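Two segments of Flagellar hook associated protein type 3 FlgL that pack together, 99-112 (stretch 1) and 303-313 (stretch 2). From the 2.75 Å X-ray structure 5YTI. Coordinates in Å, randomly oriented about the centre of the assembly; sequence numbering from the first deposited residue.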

# COMPACT_ATOMS: atom_id res chain seq x y z
N ASN A 99 -23.32 -4.01 13.08
CA ASN A 99 -24.42 -3.67 13.97
C ASN A 99 -25.14 -4.96 14.39
O ASN A 99 -25.55 -5.77 13.54
N PRO A 100 -25.27 -5.16 15.70
CA PRO A 100 -25.78 -6.43 16.16
C PRO A 100 -27.31 -6.45 16.22
O PRO A 100 -27.90 -7.46 16.60
N SER A 101 -27.95 -5.36 15.82
CA SER A 101 -29.40 -5.36 15.63
C SER A 101 -29.80 -6.35 14.53
O SER A 101 -30.68 -7.17 14.75
N LEU A 102 -29.13 -6.30 13.38
CA LEU A 102 -29.64 -6.90 12.13
C LEU A 102 -29.92 -8.40 12.15
O LEU A 102 -29.11 -9.16 12.67
N SER A 103 -31.02 -8.82 11.53
CA SER A 103 -31.31 -10.25 11.43
C SER A 103 -30.35 -10.90 10.44
O SER A 103 -29.84 -10.22 9.55
N GLU A 104 -30.11 -12.20 10.60
CA GLU A 104 -29.41 -12.98 9.60
C GLU A 104 -29.96 -12.70 8.18
O GLU A 104 -29.19 -12.67 7.22
N GLU A 105 -31.28 -12.52 8.06
CA GLU A 105 -31.93 -12.26 6.77
C GLU A 105 -31.52 -10.92 6.20
O GLU A 105 -31.30 -10.79 4.99
N ASP A 106 -31.44 -9.91 7.06
CA ASP A 106 -31.03 -8.59 6.62
C ASP A 106 -29.62 -8.68 6.01
O ASP A 106 -29.34 -8.11 4.95
N ARG A 107 -28.75 -9.42 6.69
CA ARG A 107 -27.33 -9.47 6.36
C ARG A 107 -27.13 -10.26 5.10
O ARG A 107 -26.35 -9.87 4.26
N LYS A 108 -27.84 -11.37 4.96
CA LYS A 108 -27.63 -12.21 3.78
C LYS A 108 -28.14 -11.45 2.58
O LYS A 108 -27.80 -11.78 1.45
N THR A 109 -28.94 -10.41 2.83
CA THR A 109 -29.44 -9.57 1.73
C THR A 109 -28.39 -8.50 1.29
O THR A 109 -28.23 -8.22 0.07
N LEU A 110 -27.67 -7.95 2.28
CA LEU A 110 -26.55 -7.04 2.05
C LEU A 110 -25.44 -7.76 1.31
O LEU A 110 -24.84 -7.22 0.39
N ALA A 111 -25.20 -9.00 1.70
CA ALA A 111 -24.34 -9.92 0.94
C ALA A 111 -24.58 -9.91 -0.56
O ALA A 111 -23.67 -10.16 -1.35
N VAL A 112 -25.82 -9.71 -0.95
CA VAL A 112 -26.15 -9.80 -2.35
C VAL A 112 -25.97 -8.43 -2.96
O VAL A 112 -25.53 -8.32 -4.12
N MSE A 303 -16.10 -9.09 2.49
CA MSE A 303 -17.23 -8.50 3.21
C MSE A 303 -18.42 -9.39 3.02
O MSE A 303 -19.23 -9.54 3.95
N ILE A 304 -18.50 -9.98 1.83
CA ILE A 304 -19.54 -10.97 1.48
C ILE A 304 -19.41 -12.30 2.29
O ILE A 304 -20.37 -12.77 2.91
N ASN A 305 -18.23 -12.91 2.29
CA ASN A 305 -18.04 -14.08 3.12
C ASN A 305 -18.51 -13.80 4.54
O ASN A 305 -19.14 -14.64 5.14
N ASN A 306 -18.23 -12.60 5.06
CA ASN A 306 -18.51 -12.27 6.45
C ASN A 306 -20.00 -12.03 6.72
O ASN A 306 -20.56 -12.44 7.73
N LEU A 307 -20.66 -11.33 5.82
CA LEU A 307 -22.08 -11.12 5.97
C LEU A 307 -22.86 -12.43 5.97
O LEU A 307 -23.98 -12.46 6.45
N ASN A 308 -22.26 -13.48 5.42
CA ASN A 308 -22.86 -14.82 5.33
C ASN A 308 -22.50 -15.76 6.49
O ASN A 308 -23.00 -16.86 6.55
N LYS A 309 -21.64 -15.35 7.40
CA LYS A 309 -21.29 -16.21 8.52
C LYS A 309 -22.51 -16.37 9.41
O LYS A 309 -23.37 -15.51 9.40
N PRO A 310 -22.56 -17.44 10.21
CA PRO A 310 -23.56 -17.49 11.27
C PRO A 310 -23.49 -16.25 12.16
O PRO A 310 -22.42 -15.91 12.65
N TYR A 311 -24.63 -15.60 12.37
CA TYR A 311 -24.76 -14.39 13.20
C TYR A 311 -26.09 -14.48 13.98
O TYR A 311 -27.02 -13.69 13.73
N THR A 312 -26.19 -15.47 14.88
CA THR A 312 -27.35 -15.61 15.80
C THR A 312 -26.92 -15.62 17.29
O THR A 312 -27.43 -14.85 18.09
N SER A 313 -25.95 -16.46 17.63
CA SER A 313 -25.46 -16.54 19.00
C SER A 313 -24.30 -15.56 19.24
O SER A 313 -23.44 -15.43 18.37

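The most striking feature of this contact is an arginine sandwiched between an aromatic ring and a leucine. The guanidinium of Arg107 lies flat on the ring of Tyr311, its plane tilted by only 4° and its centre 3.7 Å from the ring centre, while CD2 of Leu307 covers the opposite face, 4.1 Å from Arg107 CZ. A guanidinium is planar and poorly solvated above and below its plane, so it can be buried between such surfaces while its charge gains from the electrons of the ring: Arg107 CZ stands 3.7 Å from the Tyr311 ring centroid, a cation-pi arrangement, and Arg107 CD lies 4.0 Å from the same centroid, a CH-pi contact.

Arg107 and Tyr311 point their CA-to-CB bonds toward the other stretch. Arg107 starts m, t and then turns through a chi3 of 105°, which helps lay its end along the tyrosine. Tyr311 is t, with chi2 of 88°. At the guanidinium edge, Arg107 NH2 comes within 3.6 Å of Asn306 O; it is also 3.2 Å from Leu307 O, but at an angle too poor for a hydrogen bond. Arg107 NH1 is satisfied by a residue just beyond the stretches.

The phenol end of Tyr311 reaches the loop before helix 104-112. Pro100 CA approaches the ring edge, 3.1 Å from Tyr311 OH, and Asn99 O is 3.2 Å from the same Tyr311 OH. A long aromatic side chain suits this place because it offers a face to the arginine and still spans the distance to the loop.

Glu104 sets out sideways, but its end comes nearer, with chi1 and chi2 both between wells. Its OE2 accepts a weak but nearly straight hydrogen bond from Tyr311 N, 3.4 Å away, and the same Glu104 OE2 lies 4.0 Å from Thr312 CG2. The long, flexible carboxylate chain suits this place: it reaches a backbone NH where the second stretch has left its helix.

Farther along, the two helices run nearly antiparallel, with axes 8.5 Å apart at closest approach, and the packing becomes mostly apolar. Leu307, in the m, t rotamer, places CD1 3.9 Å from Leu110 CB and 3.6 Å from Ala111 N. The small Ala111 suits the close backbone approach, its CA 4.9 Å from Ile304 CA; Ala111 CB rests 4.1 Å from Leu307 CB, and Ile304 CG1 meets Ala111 O at 3.8 Å. Asn308, m at chi1, begins away yet brings OD1 within 3.6 Å of Ala111 CB.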

# COMPACT_ATOMS: atom_id res chain seq x y z
CB ASN A 99 -25.40 -2.66 13.33
CG ASN A 99 -26.49 -2.16 14.30
OD1 ASN A 99 -27.69 -2.22 13.97
ND2 ASN A 99 -26.08 -1.64 15.48
CB PRO A 100 -25.14 -6.57 17.55
CG PRO A 100 -24.73 -5.18 17.96
CD PRO A 100 -25.03 -4.24 16.82
CB SER A 101 -29.93 -3.96 15.27
OG SER A 101 -29.75 -3.03 16.34
CB LEU A 102 -28.63 -6.65 11.00
CG LEU A 102 -28.76 -5.34 10.22
CD1 LEU A 102 -28.60 -4.12 11.11
CD2 LEU A 102 -27.73 -5.36 9.10
CB SER A 103 -32.76 -10.49 10.99
OG SER A 103 -33.04 -9.82 9.78
CB GLU A 104 -29.55 -14.47 9.90
CG GLU A 104 -28.40 -15.06 10.70
CD GLU A 104 -28.05 -16.48 10.26
OE1 GLU A 104 -28.55 -16.91 9.20
OE2 GLU A 104 -27.26 -17.17 10.96
CB GLU A 105 -33.46 -12.28 6.94
CG GLU A 105 -34.26 -12.32 5.64
CD GLU A 105 -35.76 -12.11 5.87
OE1 GLU A 105 -36.53 -13.08 5.69
OE2 GLU A 105 -36.17 -10.97 6.25
CB ASP A 106 -31.05 -7.61 7.81
CG ASP A 106 -32.46 -7.15 8.20
OD1 ASP A 106 -33.16 -6.56 7.34
OD2 ASP A 106 -32.84 -7.33 9.40
CB ARG A 107 -26.49 -10.06 7.51
CG ARG A 107 -26.43 -9.16 8.75
CD ARG A 107 -25.84 -9.81 10.01
NE ARG A 107 -24.48 -9.36 10.29
CZ ARG A 107 -23.40 -10.05 9.95
NH1 ARG A 107 -22.18 -9.57 10.23
NH2 ARG A 107 -23.51 -11.22 9.33
CB LYS A 108 -28.25 -13.64 3.89
CG LYS A 108 -29.79 -13.77 3.90
CD LYS A 108 -30.34 -15.11 3.32
CE LYS A 108 -31.04 -14.92 1.96
NZ LYS A 108 -31.48 -16.17 1.27
CB THR A 109 -30.82 -8.94 2.04
OG1 THR A 109 -31.78 -9.97 2.34
CG2 THR A 109 -31.31 -8.13 0.85
CB LEU A 110 -26.02 -6.46 3.37
CG LEU A 110 -27.04 -5.58 4.12
CD1 LEU A 110 -26.48 -4.94 5.37
CD2 LEU A 110 -27.56 -4.50 3.22
CB ALA A 111 -24.55 -11.34 1.43
CB VAL A 112 -27.57 -10.36 -2.58
CG1 VAL A 112 -27.94 -10.28 -4.04
CG2 VAL A 112 -27.63 -11.81 -2.12
CB MSE A 303 -17.58 -7.10 2.76
CG MSE A 303 -16.67 -5.98 3.27
SE MSE A 303 -17.14 -4.43 2.13
CE MSE A 303 -19.05 -4.27 2.52
CB ILE A 304 -19.50 -11.33 -0.02
CG1 ILE A 304 -19.91 -10.14 -0.90
CG2 ILE A 304 -20.37 -12.55 -0.32
CD1 ILE A 304 -19.58 -10.35 -2.39
CB ASN A 305 -16.59 -14.53 3.16
CG ASN A 305 -16.08 -15.04 1.83
OD1 ASN A 305 -14.93 -15.42 1.71
ND2 ASN A 305 -16.94 -15.04 0.81
CB ASN A 306 -17.76 -11.00 6.82
CG ASN A 306 -17.24 -11.02 8.23
OD1 ASN A 306 -16.49 -11.91 8.58
ND2 ASN A 306 -17.61 -10.03 9.03
CB LEU A 307 -22.58 -10.23 4.84
CG LEU A 307 -22.10 -8.81 5.05
CD1 LEU A 307 -22.44 -7.96 3.85
CD2 LEU A 307 -22.76 -8.30 6.33
CB ASN A 308 -22.47 -15.50 4.01
CG ASN A 308 -23.22 -14.95 2.81
OD1 ASN A 308 -24.41 -14.59 2.90
ND2 ASN A 308 -22.53 -14.87 1.68
CB LYS A 309 -20.16 -15.61 9.37
CG LYS A 309 -18.82 -15.46 8.67
CD LYS A 309 -18.15 -16.79 8.39
CE LYS A 309 -17.61 -16.85 6.96
NZ LYS A 309 -17.08 -18.19 6.58
CB PRO A 310 -23.15 -18.74 12.08
CG PRO A 310 -22.39 -19.60 11.13
CD PRO A 310 -21.76 -18.68 10.12
CB TYR A 311 -24.72 -13.11 12.31
CG TYR A 311 -24.41 -11.74 12.97
CD1 TYR A 311 -23.09 -11.29 13.12
CD2 TYR A 311 -25.43 -10.87 13.36
CE1 TYR A 311 -22.80 -10.05 13.68
CE2 TYR A 311 -25.14 -9.64 13.93
CZ TYR A 311 -23.83 -9.23 14.08
OH TYR A 311 -23.55 -8.01 14.63
CB THR A 312 -28.21 -16.85 15.45
OG1 THR A 312 -27.36 -17.92 15.01
CG2 THR A 312 -29.24 -16.53 14.33
CB SER A 313 -25.01 -17.99 19.31
OG SER A 313 -23.61 -18.19 19.15